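Long-range contacts in laccase (PDB 3SQR), which uses copper ions to oxidise phenolic substrates while reducing dioxygen to water, and probably serves in lignin degradation and the detoxification of lignin-derived products: residues A[463-469]-A[522-528]; A[79-83]-A[227-233]; A[51-55]-A[187-191]; A[72-76]-A[112-116]; A[378-384]-A[493-498]. One frame throughout, in Å; residues are numbered along the deposited sequence.

Contact 1 (A[463-469]-A[522-528]); sequences HPIHLHG and WLLHCHI. With CU (copper (II) ion), chain E; CU (copper (II) ion), chain D; CU (copper (II) ion), chain F.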
# COMPACT_ATOMS: atom_id res chain seq x y z
N HIS A 463 -12.03 -4.39 -4.71
CA HIS A 463 -11.37 -3.13 -4.40
C HIS A 463 -10.45 -3.30 -3.20
O HIS A 463 -10.91 -3.73 -2.15
CB HIS A 463 -12.37 -2.00 -4.07
CG HIS A 463 -13.38 -1.75 -5.15
ND1 HIS A 463 -13.20 -0.81 -6.12
CD2 HIS A 463 -14.59 -2.33 -5.40
CE1 HIS A 463 -14.23 -0.82 -6.96
NE2 HIS A 463 -15.11 -1.71 -6.51
N PRO A 464 -9.14 -3.04 -3.38
CA PRO A 464 -8.20 -3.16 -2.24
C PRO A 464 -8.38 -2.00 -1.28
O PRO A 464 -8.05 -0.84 -1.58
CB PRO A 464 -6.84 -3.11 -2.92
CG PRO A 464 -7.10 -2.24 -4.18
CD PRO A 464 -8.46 -2.66 -4.64
N ILE A 465 -8.99 -2.28 -0.13
CA ILE A 465 -9.38 -1.17 0.75
C ILE A 465 -8.27 -1.05 1.79
O ILE A 465 -7.91 -2.05 2.45
CB ILE A 465 -10.70 -1.50 1.48
CG1 ILE A 465 -11.82 -1.70 0.45
CG2 ILE A 465 -11.02 -0.43 2.55
CD1 ILE A 465 -12.09 -0.45 -0.39
N HIS A 466 -7.73 0.15 1.90
CA HIS A 466 -6.68 0.47 2.83
C HIS A 466 -7.25 1.37 3.91
O HIS A 466 -7.89 2.39 3.60
CB HIS A 466 -5.58 1.23 2.09
CG HIS A 466 -4.50 1.74 2.99
ND1 HIS A 466 -3.80 2.91 2.76
CD2 HIS A 466 -3.95 1.17 4.08
CE1 HIS A 466 -2.93 3.07 3.73
NE2 HIS A 466 -3.00 2.02 4.54
N LEU A 467 -7.00 1.01 5.16
CA LEU A 467 -7.34 1.85 6.32
C LEU A 467 -6.07 2.42 6.93
O LEU A 467 -5.17 1.71 7.23
CB LEU A 467 -8.02 1.00 7.40
CG LEU A 467 -8.32 1.73 8.75
CD1 LEU A 467 -9.22 2.93 8.58
CD2 LEU A 467 -9.01 0.82 9.77
N HIS A 468 -6.03 3.74 7.14
CA HIS A 468 -4.91 4.40 7.76
C HIS A 468 -5.06 4.33 9.30
O HIS A 468 -6.18 4.22 9.83
CB HIS A 468 -4.89 5.86 7.29
CG HIS A 468 -4.45 6.04 5.89
ND1 HIS A 468 -3.42 6.89 5.54
CD2 HIS A 468 -4.89 5.49 4.74
CE1 HIS A 468 -3.23 6.81 4.24
NE2 HIS A 468 -4.12 5.99 3.73
N GLY A 469 -3.97 4.49 9.98
CA GLY A 469 -3.94 4.59 11.47
C GLY A 469 -4.26 3.34 12.27
O GLY A 469 -4.19 3.34 13.48
N TRP A 522 -8.44 9.46 9.94
CA TRP A 522 -7.91 8.30 9.24
C TRP A 522 -8.63 8.01 7.94
O TRP A 522 -9.80 7.66 7.93
CB TRP A 522 -7.94 7.11 10.18
CG TRP A 522 -7.24 7.40 11.43
CD1 TRP A 522 -7.76 7.38 12.70
CD2 TRP A 522 -5.88 7.77 11.58
NE1 TRP A 522 -6.85 7.71 13.59
CE2 TRP A 522 -5.66 7.93 12.98
CE3 TRP A 522 -4.81 7.90 10.72
CZ2 TRP A 522 -4.43 8.24 13.50
CZ3 TRP A 522 -3.56 8.23 11.25
CH2 TRP A 522 -3.39 8.42 12.63
N LEU A 523 -7.92 8.14 6.86
CA LEU A 523 -8.44 7.87 5.54
C LEU A 523 -8.69 6.36 5.34
O LEU A 523 -7.91 5.52 5.83
CB LEU A 523 -7.48 8.38 4.48
CG LEU A 523 -7.97 8.32 3.03
CD1 LEU A 523 -9.17 9.32 2.86
CD2 LEU A 523 -6.86 8.64 2.07
N LEU A 524 -9.78 6.02 4.67
CA LEU A 524 -9.99 4.66 4.22
C LEU A 524 -10.38 4.79 2.75
O LEU A 524 -11.19 5.61 2.41
CB LEU A 524 -11.10 3.97 5.00
CG LEU A 524 -11.52 2.60 4.43
CD1 LEU A 524 -11.89 1.66 5.57
CD2 LEU A 524 -12.65 2.79 3.38
N HIS A 525 -9.75 4.01 1.89
CA HIS A 525 -9.97 4.18 0.49
C HIS A 525 -9.58 2.96 -0.28
O HIS A 525 -8.82 2.13 0.21
CB HIS A 525 -9.16 5.36 -0.03
CG HIS A 525 -7.69 5.17 0.07
ND1 HIS A 525 -6.91 4.85 -1.02
CD2 HIS A 525 -6.86 5.23 1.13
CE1 HIS A 525 -5.65 4.78 -0.63
NE2 HIS A 525 -5.60 4.97 0.68
N CYS A 526 -10.16 2.85 -1.47
CA CYS A 526 -9.66 1.90 -2.46
C CYS A 526 -8.27 2.36 -2.91
O CYS A 526 -8.05 3.56 -3.17
CB CYS A 526 -10.59 1.86 -3.67
SG CYS A 526 -9.97 0.70 -4.84
N HIS A 527 -7.34 1.42 -2.98
CA HIS A 527 -5.95 1.70 -3.32
C HIS A 527 -5.71 1.60 -4.82
O HIS A 527 -4.55 1.81 -5.29
CB HIS A 527 -4.98 0.74 -2.58
CG HIS A 527 -3.72 1.40 -2.10
ND1 HIS A 527 -2.83 1.98 -2.97
CD2 HIS A 527 -3.17 1.54 -0.85
CE1 HIS A 527 -1.81 2.46 -2.29
NE2 HIS A 527 -1.99 2.23 -1.00
N ILE A 528 -6.75 1.32 -5.61
CA ILE A 528 -6.64 1.44 -7.06
C ILE A 528 -6.59 2.97 -7.29
O ILE A 528 -7.52 3.69 -6.90
CB ILE A 528 -7.81 0.80 -7.79
CG1 ILE A 528 -7.80 -0.72 -7.64
CG2 ILE A 528 -7.77 1.24 -9.31
CD1 ILE A 528 -9.11 -1.44 -8.11
CU CU E . -4.04 5.50 1.80
CU CU D . -11.59 0.38 -6.35
CU CU F . -0.56 2.84 0.40
O HOH W 1 -2.46 4.64 0.74
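His463 ND1 and Cys526 SG meet on the type 1 copper, at 2.0 Å and 2.2 Å from the metal, with His531 a further ligand. The sulfur stands at the edge of the His463 ring, in its plane. On the other face of the strand pair, a second copper is held by His468 NE2 and His525 NE2, each 2.0 Å away, together with His170 and a water. That water is also hydrogen-bonded to His466 ND1, which lies a long 2.8 Å from the copper. His527 NE2 joins His126 and His168 on the third ion. The His525-Cys526-His527 run, which links the type 1 copper to the type 3 pair, is the hallmark of multicopper oxidases and their route for electrons. Leu523 CB sits over one face of the His468 ring, whose ND1 is hydrogen-bonded to Asp137. Behind the ligands, His466 and His525 form a hydrogen-bonded antiparallel pair, with His468 N bonded to Leu523 O and His527 N to Pro464 O. Ile528 N donates a 3.4 Å hydrogen bond to Cys526 SG.

Contact 2 (A[79-83]-A[227-233]); sequences ITPDG and NTLMNGT. With NAG (2-acetamido-2-deoxy-beta-D-glucopyranose), chain C.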
# COMPACT_ATOMS: atom_id res chain seq x y z
N ILE A 79 13.62 8.15 -16.55
CA ILE A 79 14.15 6.82 -16.36
C ILE A 79 13.82 5.88 -17.52
O ILE A 79 12.89 6.12 -18.30
CB ILE A 79 13.64 6.28 -15.02
CG1 ILE A 79 12.12 6.28 -15.00
CG2 ILE A 79 14.17 7.10 -13.84
CD1 ILE A 79 11.60 5.29 -13.87
N THR A 80 14.56 4.79 -17.58
CA THR A 80 14.36 3.75 -18.54
C THR A 80 14.35 2.40 -17.86
O THR A 80 15.32 1.65 -17.92
CB THR A 80 15.47 3.77 -19.63
OG1 THR A 80 15.60 5.10 -20.10
CG2 THR A 80 15.11 2.84 -20.77
N PRO A 81 13.18 2.01 -17.29
CA PRO A 81 13.14 0.80 -16.45
C PRO A 81 13.00 -0.46 -17.23
O PRO A 81 13.36 -1.52 -16.74
CB PRO A 81 11.89 1.02 -15.58
CG PRO A 81 11.07 2.03 -16.37
CD PRO A 81 12.03 2.89 -17.06
N ASP A 82 12.48 -0.33 -18.46
CA ASP A 82 12.10 -1.46 -19.31
C ASP A 82 12.46 -1.25 -20.77
O ASP A 82 11.83 -1.84 -21.63
CB ASP A 82 10.60 -1.78 -19.21
CG ASP A 82 9.74 -0.65 -19.71
OD1 ASP A 82 10.27 0.43 -19.99
OD2 ASP A 82 8.51 -0.76 -19.78
N GLY A 83 13.50 -0.46 -21.02
CA GLY A 83 13.87 -0.11 -22.39
C GLY A 83 13.04 0.99 -22.98
O GLY A 83 13.24 1.30 -24.14
N ASN A 227 3.04 -1.76 -19.96
CA ASN A 227 3.88 -2.83 -19.53
C ASN A 227 3.65 -3.07 -18.02
O ASN A 227 2.69 -2.53 -17.45
CB ASN A 227 5.35 -2.51 -19.79
CG ASN A 227 6.19 -3.73 -20.02
OD1 ASN A 227 5.68 -4.84 -20.13
ND2 ASN A 227 7.55 -3.52 -20.09
N THR A 228 4.47 -3.93 -17.46
CA THR A 228 4.55 -4.17 -16.00
C THR A 228 6.02 -4.12 -15.62
O THR A 228 6.88 -4.27 -16.48
CB THR A 228 3.96 -5.51 -15.60
OG1 THR A 228 4.80 -6.57 -16.08
CG2 THR A 228 2.50 -5.69 -16.17
N LEU A 229 6.31 -3.94 -14.33
CA LEU A 229 7.69 -4.03 -13.80
C LEU A 229 7.69 -4.94 -12.64
O LEU A 229 6.74 -4.99 -11.85
CB LEU A 229 8.21 -2.70 -13.34
CG LEU A 229 8.30 -1.58 -14.38
CD1 LEU A 229 8.67 -0.31 -13.71
CD2 LEU A 229 9.29 -1.90 -15.44
N MET A 230 8.78 -5.72 -12.56
CA MET A 230 9.04 -6.52 -11.41
C MET A 230 10.31 -6.00 -10.80
O MET A 230 11.39 -6.04 -11.38
CB MET A 230 9.19 -8.01 -11.77
CG MET A 230 9.36 -8.87 -10.60
SD MET A 230 9.27 -10.66 -10.98
CE MET A 230 7.58 -10.86 -11.52
N ASN A 231 10.18 -5.54 -9.56
CA ASN A 231 11.22 -4.81 -8.88
C ASN A 231 11.87 -3.79 -9.76
O ASN A 231 13.08 -3.65 -9.75
CB ASN A 231 12.24 -5.74 -8.26
CG ASN A 231 12.69 -5.21 -6.93
OD1 ASN A 231 11.90 -4.72 -6.12
ND2 ASN A 231 13.96 -5.30 -6.70
N GLY A 232 11.05 -3.05 -10.49
CA GLY A 232 11.51 -1.91 -11.23
C GLY A 232 12.02 -2.21 -12.63
O GLY A 232 12.46 -1.31 -13.28
N THR A 233 11.95 -3.46 -13.07
CA THR A 233 12.44 -3.80 -14.42
C THR A 233 11.57 -4.78 -15.18
O THR A 233 10.81 -5.53 -14.59
CB THR A 233 13.90 -4.28 -14.31
OG1 THR A 233 14.45 -4.31 -15.62
CG2 THR A 233 13.94 -5.64 -13.67
C1 NAG C . 14.54 -4.81 -5.48
C2 NAG C . 15.61 -5.75 -4.93
C3 NAG C . 16.08 -5.18 -3.61
C4 NAG C . 16.62 -3.77 -3.76
C5 NAG C . 15.65 -2.89 -4.62
C6 NAG C . 16.40 -1.80 -5.34
C7 NAG C . 15.61 -8.17 -4.88
C8 NAG C . 14.97 -9.46 -4.38
N2 NAG C . 15.04 -7.02 -4.56
O3 NAG C . 17.04 -6.01 -2.99
O4 NAG C . 16.78 -3.17 -2.46
O5 NAG C . 15.12 -3.57 -5.73
O6 NAG C . 15.48 -0.80 -5.78
O7 NAG C . 16.63 -8.16 -5.56
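Asp82 and Asn227 reach toward each other from opposite directions, their carboxylate and amide planes only 28° apart. Asn227 ND2 donates to Asp82 OD2 over 2.9 Å; the oxygen lies in the amide plane and the bond is nearly straight (176°), arriving on the anti side of the carboxylate. Asp82 CG stands between its own backbone N and carbonyl carbon (chi1 63°), which turns the carboxylate to the amide. Beside this polar pair, Leu229 CD2 lies 3.9 Å from Pro81 CB and 4.0 Å from Asp82 CB. Pro81 CB also presses on Gly232 O at 3.3 Å, within the type I' turn from Met230 to Thr233, whose Asn231 carries an N-linked sugar. The contact sets the loop between strands 67-79 and 86-91 of the first cupredoxin domain against edge strand 227-230 of the second. His207 NE2 also bonds to Asp82 OD2, Tyr84 N to OD1, and Asn227 ND2 gives another bond to Thr235 O. With so many donors round it, the carboxylate is probably kept in its charged form.

Contact 3 (A[51-55]-A[187-191]); sequences EYSID and GPATA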
# COMPACT_ATOMS: atom_id res chain seq x y z
N GLU A 51 14.79 -9.30 24.24
CA GLU A 51 13.76 -9.39 25.30
C GLU A 51 12.37 -9.48 24.68
O GLU A 51 11.39 -9.79 25.35
CB GLU A 51 13.79 -8.12 26.18
N TYR A 52 12.29 -9.18 23.39
CA TYR A 52 11.01 -9.20 22.68
C TYR A 52 11.01 -10.34 21.73
O TYR A 52 12.04 -11.01 21.52
CB TYR A 52 10.82 -7.91 21.93
CG TYR A 52 11.03 -6.69 22.78
CD1 TYR A 52 10.03 -6.25 23.64
CD2 TYR A 52 12.22 -5.98 22.74
CE1 TYR A 52 10.21 -5.12 24.41
CE2 TYR A 52 12.40 -4.83 23.52
CZ TYR A 52 11.40 -4.42 24.36
OH TYR A 52 11.58 -3.26 25.11
N SER A 53 9.86 -10.60 21.15
CA SER A 53 9.76 -11.71 20.28
C SER A 53 8.55 -11.56 19.44
O SER A 53 7.78 -10.58 19.54
CB SER A 53 9.60 -13.00 21.11
OG SER A 53 8.28 -13.12 21.62
N ILE A 54 8.33 -12.60 18.66
CA ILE A 54 7.15 -12.74 17.82
C ILE A 54 5.88 -12.75 18.66
O ILE A 54 4.79 -12.56 18.15
CB ILE A 54 7.32 -14.05 16.98
CG1 ILE A 54 6.64 -13.91 15.65
CG2 ILE A 54 6.90 -15.31 17.82
CD1 ILE A 54 7.27 -12.85 14.77
N ASP A 55 6.03 -13.02 19.97
CA ASP A 55 4.87 -13.06 20.85
C ASP A 55 4.60 -11.74 21.56
O ASP A 55 3.56 -11.57 22.27
CB ASP A 55 5.05 -14.21 21.86
CG ASP A 55 5.04 -15.56 21.19
OD1 ASP A 55 4.11 -15.86 20.39
OD2 ASP A 55 5.95 -16.31 21.47
N GLY A 187 12.71 -6.95 12.63
CA GLY A 187 12.05 -7.43 13.80
C GLY A 187 12.00 -8.94 13.67
O GLY A 187 12.64 -9.53 12.80
N PRO A 188 11.26 -9.58 14.56
CA PRO A 188 11.20 -11.02 14.52
C PRO A 188 10.30 -11.56 13.39
O PRO A 188 9.66 -10.81 12.67
CB PRO A 188 10.62 -11.37 15.87
CG PRO A 188 9.70 -10.21 16.20
CD PRO A 188 10.50 -9.02 15.67
N ALA A 189 10.26 -12.87 13.24
CA ALA A 189 9.49 -13.49 12.11
C ALA A 189 9.00 -14.87 12.56
O ALA A 189 9.54 -15.43 13.50
CB ALA A 189 10.39 -13.61 10.87
N THR A 190 8.00 -15.40 11.90
CA THR A 190 7.33 -16.58 12.36
C THR A 190 7.91 -17.86 11.75
O THR A 190 7.46 -18.94 12.06
CB THR A 190 5.88 -16.57 12.06
OG1 THR A 190 5.70 -16.28 10.66
CG2 THR A 190 5.08 -15.58 12.98
N ALA A 191 8.90 -17.71 10.88
CA ALA A 191 9.68 -18.84 10.39
C ALA A 191 11.10 -18.41 10.21
O ALA A 191 11.40 -17.24 10.02
CB ALA A 191 9.09 -19.42 9.05
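Ile54 CD1 stands over one face of the Pro188-Ala189 peptide, almost directly above Ala189 N at 3.4 Å, while Pro188 CG rests on a face of the Ser53-Ile54 peptide, 3.7 Å from Ser53 C. The two residues thus interlock, each placing an apolar carbon on the backbone of the other, and Ile54 CD1 also touches Pro188 CB at 3.8 Å. Further along, Ile54 CG1 meets Thr190 CG2 at 3.5 Å, the two side chains crossing at about a right angle. Ile54 pays for this reach with a first torsion of -149°, some 30° off a staggered position. The methyl of Thr190 is turned to Ile54 while its OG1 is hydrogen-bonded chiefly to Ile295 O. No hydrogen bond joins the segments. Ser53 OG accepts from Asp55 N over 2.8 Å, an ST turn that shapes the chain at Ile54. The arrangement packs the N-terminal extension on the connection between strands 180-186 and 195-205, where the first cupredoxin domain passes into the second.

Contact 4 (A[72-76]-A[112-116]); sequences LSVEN and VTNNL. With NAG (2-acetamido-2-deoxy-beta-D-glucopyranose), chain H; NAG (2-acetamido-2-deoxy-beta-D-glucopyranose), chain G.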
# COMPACT_ATOMS: atom_id res chain seq x y z
N LEU A 72 14.95 13.03 1.76
CA LEU A 72 14.40 12.56 0.49
C LEU A 72 14.05 13.76 -0.31
O LEU A 72 13.48 14.73 0.19
CB LEU A 72 13.12 11.72 0.67
CG LEU A 72 13.27 10.39 1.42
CD1 LEU A 72 11.95 9.66 1.61
CD2 LEU A 72 14.25 9.55 0.66
N SER A 73 14.33 13.64 -1.58
CA SER A 73 13.96 14.67 -2.52
C SER A 73 12.98 14.09 -3.52
O SER A 73 13.25 13.11 -4.22
CB SER A 73 15.22 15.21 -3.20
OG SER A 73 14.88 15.96 -4.35
N VAL A 74 11.82 14.73 -3.61
CA VAL A 74 10.82 14.37 -4.58
C VAL A 74 11.16 15.04 -5.87
O VAL A 74 11.19 16.27 -5.94
CB VAL A 74 9.41 14.73 -4.13
CG1 VAL A 74 8.39 14.47 -5.24
CG2 VAL A 74 9.11 13.94 -2.85
N GLU A 75 11.45 14.23 -6.86
CA GLU A 75 12.02 14.73 -8.11
C GLU A 75 11.28 14.38 -9.35
O GLU A 75 10.57 13.42 -9.47
CB GLU A 75 13.46 14.22 -8.24
CG GLU A 75 14.24 14.48 -7.00
CD GLU A 75 15.73 14.47 -7.17
OE1 GLU A 75 16.27 13.68 -7.98
OE2 GLU A 75 16.34 15.28 -6.45
N ASN A 76 11.50 15.26 -10.32
CA ASN A 76 10.99 15.10 -11.64
C ASN A 76 12.09 14.54 -12.51
O ASN A 76 13.09 15.20 -12.76
CB ASN A 76 10.46 16.46 -12.08
CG ASN A 76 9.57 16.36 -13.27
OD1 ASN A 76 9.53 15.37 -14.03
ND2 ASN A 76 8.82 17.45 -13.48
N VAL A 112 11.53 15.59 3.83
CA VAL A 112 11.01 15.42 2.49
C VAL A 112 10.95 16.78 1.84
O VAL A 112 10.11 17.61 2.22
CB VAL A 112 9.64 14.78 2.43
CG1 VAL A 112 9.17 14.66 0.99
CG2 VAL A 112 9.73 13.31 3.06
N THR A 113 11.76 16.94 0.82
CA THR A 113 11.76 18.20 0.04
C THR A 113 11.10 17.98 -1.28
O THR A 113 11.43 17.03 -2.01
CB THR A 113 13.20 18.71 -0.18
OG1 THR A 113 13.87 18.92 1.09
CG2 THR A 113 13.18 20.00 -1.06
N ASN A 114 10.11 18.82 -1.58
CA ASN A 114 9.42 18.74 -2.84
C ASN A 114 10.18 19.50 -3.88
O ASN A 114 10.07 20.70 -3.96
CB ASN A 114 7.98 19.31 -2.78
CG ASN A 114 7.26 19.15 -4.04
OD1 ASN A 114 7.77 18.55 -5.01
ND2 ASN A 114 5.97 19.63 -4.07
N ASN A 115 10.87 18.78 -4.73
CA ASN A 115 11.57 19.39 -5.87
C ASN A 115 10.88 19.24 -7.22
O ASN A 115 11.52 19.37 -8.28
CB ASN A 115 13.02 18.93 -5.90
CG ASN A 115 13.81 19.52 -4.78
OD1 ASN A 115 13.79 20.76 -4.54
ND2 ASN A 115 14.47 18.63 -4.00
N LEU A 116 9.57 18.97 -7.20
CA LEU A 116 8.76 19.07 -8.37
C LEU A 116 8.44 20.56 -8.52
O LEU A 116 8.44 21.29 -7.52
CB LEU A 116 7.45 18.30 -8.20
CG LEU A 116 7.66 16.80 -7.92
CD1 LEU A 116 6.22 16.29 -7.56
CD2 LEU A 116 8.34 16.06 -9.08
C1 NAG H . 8.00 17.51 -14.61
C2 NAG H . 6.93 18.55 -14.45
C3 NAG H . 6.16 18.68 -15.74
C4 NAG H . 7.07 18.99 -16.92
C5 NAG H . 8.15 17.92 -16.93
C6 NAG H . 9.13 18.18 -18.08
C7 NAG H . 5.89 18.48 -12.27
C8 NAG H . 4.84 17.79 -11.46
N2 NAG H . 5.98 18.06 -13.47
O3 NAG H . 5.18 19.66 -15.56
O4 NAG H . 6.31 18.88 -18.12
O5 NAG H . 8.83 17.97 -15.68
O6 NAG H . 9.79 19.40 -17.80
O7 NAG H . 6.59 19.35 -11.79
C1 NAG G . 18.22 12.43 -1.79
C2 NAG G . 19.37 12.26 -0.83
C3 NAG G . 19.58 13.51 -0.01
C4 NAG G . 19.80 14.66 -0.94
C5 NAG G . 18.64 14.78 -1.89
C6 NAG G . 18.80 15.93 -2.88
C7 NAG G . 19.40 9.91 -0.14
C8 NAG G . 18.86 8.94 0.87
N2 NAG G . 19.00 11.17 0.07
O3 NAG G . 20.72 13.33 0.74
O4 NAG G . 19.89 15.81 -0.18
O5 NAG G . 18.49 13.57 -2.64
O6 NAG G . 19.99 15.68 -3.66
O7 NAG G . 20.13 9.53 -1.06
O HOH W 2 15.25 16.76 2.07
O HOH W 3 12.94 17.68 -9.82
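Val74 packs against Val112 and Leu116 where strands 67-79 and 107-114 run parallel in a sheet of the first cupredoxin domain. From the backbone outward, its CB lies 3.7 Å from Thr113 O. CG2 then turns to Val112 CG1, and CG1, anti to the backbone N (chi1 174°), reaches Leu116 CG at 3.6 Å. Phe91 and Leu179 close round this apolar face. The neighbouring residue, Ser73, looks to the other side of the sheet. Its OG takes a hydrogen bond from Asn115 ND2 over 2.7 Å, lying close to the amide plane, and donates to Glu75 OE2 at 2.6 Å. Main-chain bonds knit the strands: Thr113 N to Leu72 O, Val74 N to Thr113 O and Asn115 N to Val74 O. The second segment turns at Asn114 in an Asx turn, Leu116 N donating to Asn114 OD1, and Leu116 CD2 comes to lie 3.7 Å from Asn76 CB, the side chain whose ND2 is bonded to C1 of an N-acetylglucosamine.

Contact 5 (A[378-384]-A[493-498]); sequences PHLALDV and LVNPPR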
# COMPACT_ATOMS: atom_id res chain seq x y z
N PRO A 378 -3.11 -14.48 12.28
CA PRO A 378 -2.06 -13.76 12.98
C PRO A 378 -1.44 -14.64 14.03
O PRO A 378 -2.14 -15.39 14.74
CB PRO A 378 -2.80 -12.55 13.58
CG PRO A 378 -3.96 -12.37 12.62
CD PRO A 378 -4.39 -13.78 12.34
N HIS A 379 -0.13 -14.57 14.11
CA HIS A 379 0.60 -15.32 15.10
C HIS A 379 0.25 -14.80 16.49
O HIS A 379 0.02 -15.60 17.43
CB HIS A 379 2.10 -15.22 14.89
CG HIS A 379 2.86 -15.82 16.02
ND1 HIS A 379 3.27 -17.13 16.00
CD2 HIS A 379 3.16 -15.34 17.25
CE1 HIS A 379 3.84 -17.43 17.16
NE2 HIS A 379 3.79 -16.37 17.94
N LEU A 380 0.35 -13.48 16.65
CA LEU A 380 -0.19 -12.83 17.83
C LEU A 380 -1.72 -12.76 17.76
O LEU A 380 -2.33 -11.92 17.02
CB LEU A 380 0.41 -11.44 18.02
CG LEU A 380 -0.07 -10.71 19.27
CD1 LEU A 380 0.79 -10.97 20.47
CD2 LEU A 380 -0.11 -9.18 18.97
N ALA A 381 -2.37 -13.67 18.48
CA ALA A 381 -3.80 -13.82 18.40
C ALA A 381 -4.52 -12.73 19.16
O ALA A 381 -4.22 -12.45 20.34
CB ALA A 381 -4.25 -15.23 18.99
N LEU A 382 -5.45 -12.06 18.50
CA LEU A 382 -6.25 -11.01 19.14
C LEU A 382 -7.67 -11.15 18.71
O LEU A 382 -7.98 -11.56 17.55
CB LEU A 382 -5.70 -9.61 18.73
CG LEU A 382 -4.24 -9.28 19.10
CD1 LEU A 382 -3.90 -7.95 18.43
CD2 LEU A 382 -4.03 -9.22 20.60
N ASP A 383 -8.55 -10.75 19.61
CA ASP A 383 -9.97 -10.79 19.37
C ASP A 383 -10.63 -9.45 19.37
O ASP A 383 -10.19 -8.52 20.04
CB ASP A 383 -10.67 -11.64 20.45
CG ASP A 383 -10.20 -13.08 20.44
OD1 ASP A 383 -9.61 -13.58 19.46
OD2 ASP A 383 -10.45 -13.76 21.46
N VAL A 384 -11.71 -9.37 18.61
CA VAL A 384 -12.46 -8.16 18.43
C VAL A 384 -13.45 -8.19 19.58
O VAL A 384 -14.15 -9.18 19.75
CB VAL A 384 -13.21 -8.14 17.09
CG1 VAL A 384 -14.16 -6.90 16.96
CG2 VAL A 384 -12.19 -8.16 15.91
N LEU A 493 -14.87 -13.04 15.06
CA LEU A 493 -14.27 -12.09 15.99
C LEU A 493 -13.07 -12.62 16.74
O LEU A 493 -12.40 -11.87 17.46
CB LEU A 493 -15.34 -11.58 16.98
CG LEU A 493 -16.61 -11.01 16.35
CD1 LEU A 493 -17.67 -10.71 17.44
CD2 LEU A 493 -16.38 -9.73 15.51
N VAL A 494 -12.76 -13.88 16.52
CA VAL A 494 -11.71 -14.58 17.20
C VAL A 494 -10.50 -14.79 16.31
O VAL A 494 -10.48 -15.66 15.39
CB VAL A 494 -12.16 -15.99 17.68
CG1 VAL A 494 -11.03 -16.61 18.43
CG2 VAL A 494 -13.41 -15.84 18.57
N ASN A 495 -9.51 -13.97 16.59
CA ASN A 495 -8.30 -13.91 15.79
C ASN A 495 -8.54 -14.03 14.27
O ASN A 495 -7.93 -14.89 13.63
CB ASN A 495 -7.27 -14.94 16.23
CG ASN A 495 -5.89 -14.59 15.77
OD1 ASN A 495 -5.55 -13.38 15.69
ND2 ASN A 495 -5.06 -15.60 15.48
N PRO A 496 -9.37 -13.16 13.70
CA PRO A 496 -9.52 -13.18 12.25
C PRO A 496 -8.27 -12.58 11.58
O PRO A 496 -7.37 -12.12 12.26
CB PRO A 496 -10.71 -12.31 12.02
CG PRO A 496 -10.62 -11.32 13.12
CD PRO A 496 -10.13 -12.06 14.29
N PRO A 497 -8.17 -12.68 10.25
CA PRO A 497 -7.02 -11.99 9.64
C PRO A 497 -6.93 -10.53 10.07
O PRO A 497 -7.91 -9.87 10.36
CB PRO A 497 -7.28 -12.09 8.14
CG PRO A 497 -8.34 -13.21 8.02
CD PRO A 497 -9.11 -13.19 9.27
N ARG A 498 -5.71 -10.04 10.10
CA ARG A 498 -5.46 -8.70 10.61
C ARG A 498 -4.35 -8.12 9.77
O ARG A 498 -3.30 -8.75 9.61
CB ARG A 498 -5.05 -8.78 12.09
CG ARG A 498 -4.87 -7.45 12.82
CD ARG A 498 -4.67 -7.68 14.31
NE ARG A 498 -3.35 -8.16 14.67
CZ ARG A 498 -3.07 -9.33 15.26
NH1 ARG A 498 -4.02 -10.18 15.50
NH2 ARG A 498 -1.85 -9.64 15.60
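Arg498 reaches Leu380 where the connection from the second cupredoxin domain into strand 387-398 of the third lies beside the loop before strand 498-499. The arginine starts out extended, CG anti to the backbone N (chi1 -175°), then bends at chi3 (76°), so that NH1 and NH2 both donate hydrogen bonds to Leu380 O (2.9 and 2.7 Å), NH2 on a lone pair. The carbonyl lies near the guanidinium plane. Leu382 CD1 covers one face of that group, centred over it, and Pro378 CB, 3.3 Å from Arg498 NH1, covers the opposite face; with NE bonded to Tyr59 OH, this probably holds the guanidinium in one orientation. Asn495, whose backbone is in a left-handed conformation, spans the first loop with both ends of its amide. ND2 donates to Pro378 O in the plane of that carbonyl, on a lone pair, whereas Leu382 N donates to OD1 over 3.1 Å, from well above the amide plane. Asp383 lies alongside Val494, and its OD1 accepts from Asn495 N at 2.9 Å, on the anti side of the carboxylate. Beyond, the loops are tied by Val384 N to Leu493 O, and Val384 CG1 meets Leu493 CD2 at 3.9 Å.

Contact 1 is the core, all its touching residues buried and its chemistry dominated by copper; the centres of the other four lie about 19 to 23 Å from the chain's centre, 3 and 4 still largely buried, 2 and 5 only partly. Contacts 1 and 4 pair strands, antiparallel in the third cupredoxin domain, parallel in the first. Contacts 2 and 4 share strand 67-79, which ends in the loop of contact 2, and both carry N-linked sugar. Contact 3 is apolar and contact 5 rich in side-chain to backbone bonds, yet they touch: Asp55 OD1 lies 2.5 Å from His379 NE2, a probable hydrogen bond. Contact 5 lies opposite contacts 2 and 4 across the chain's centre.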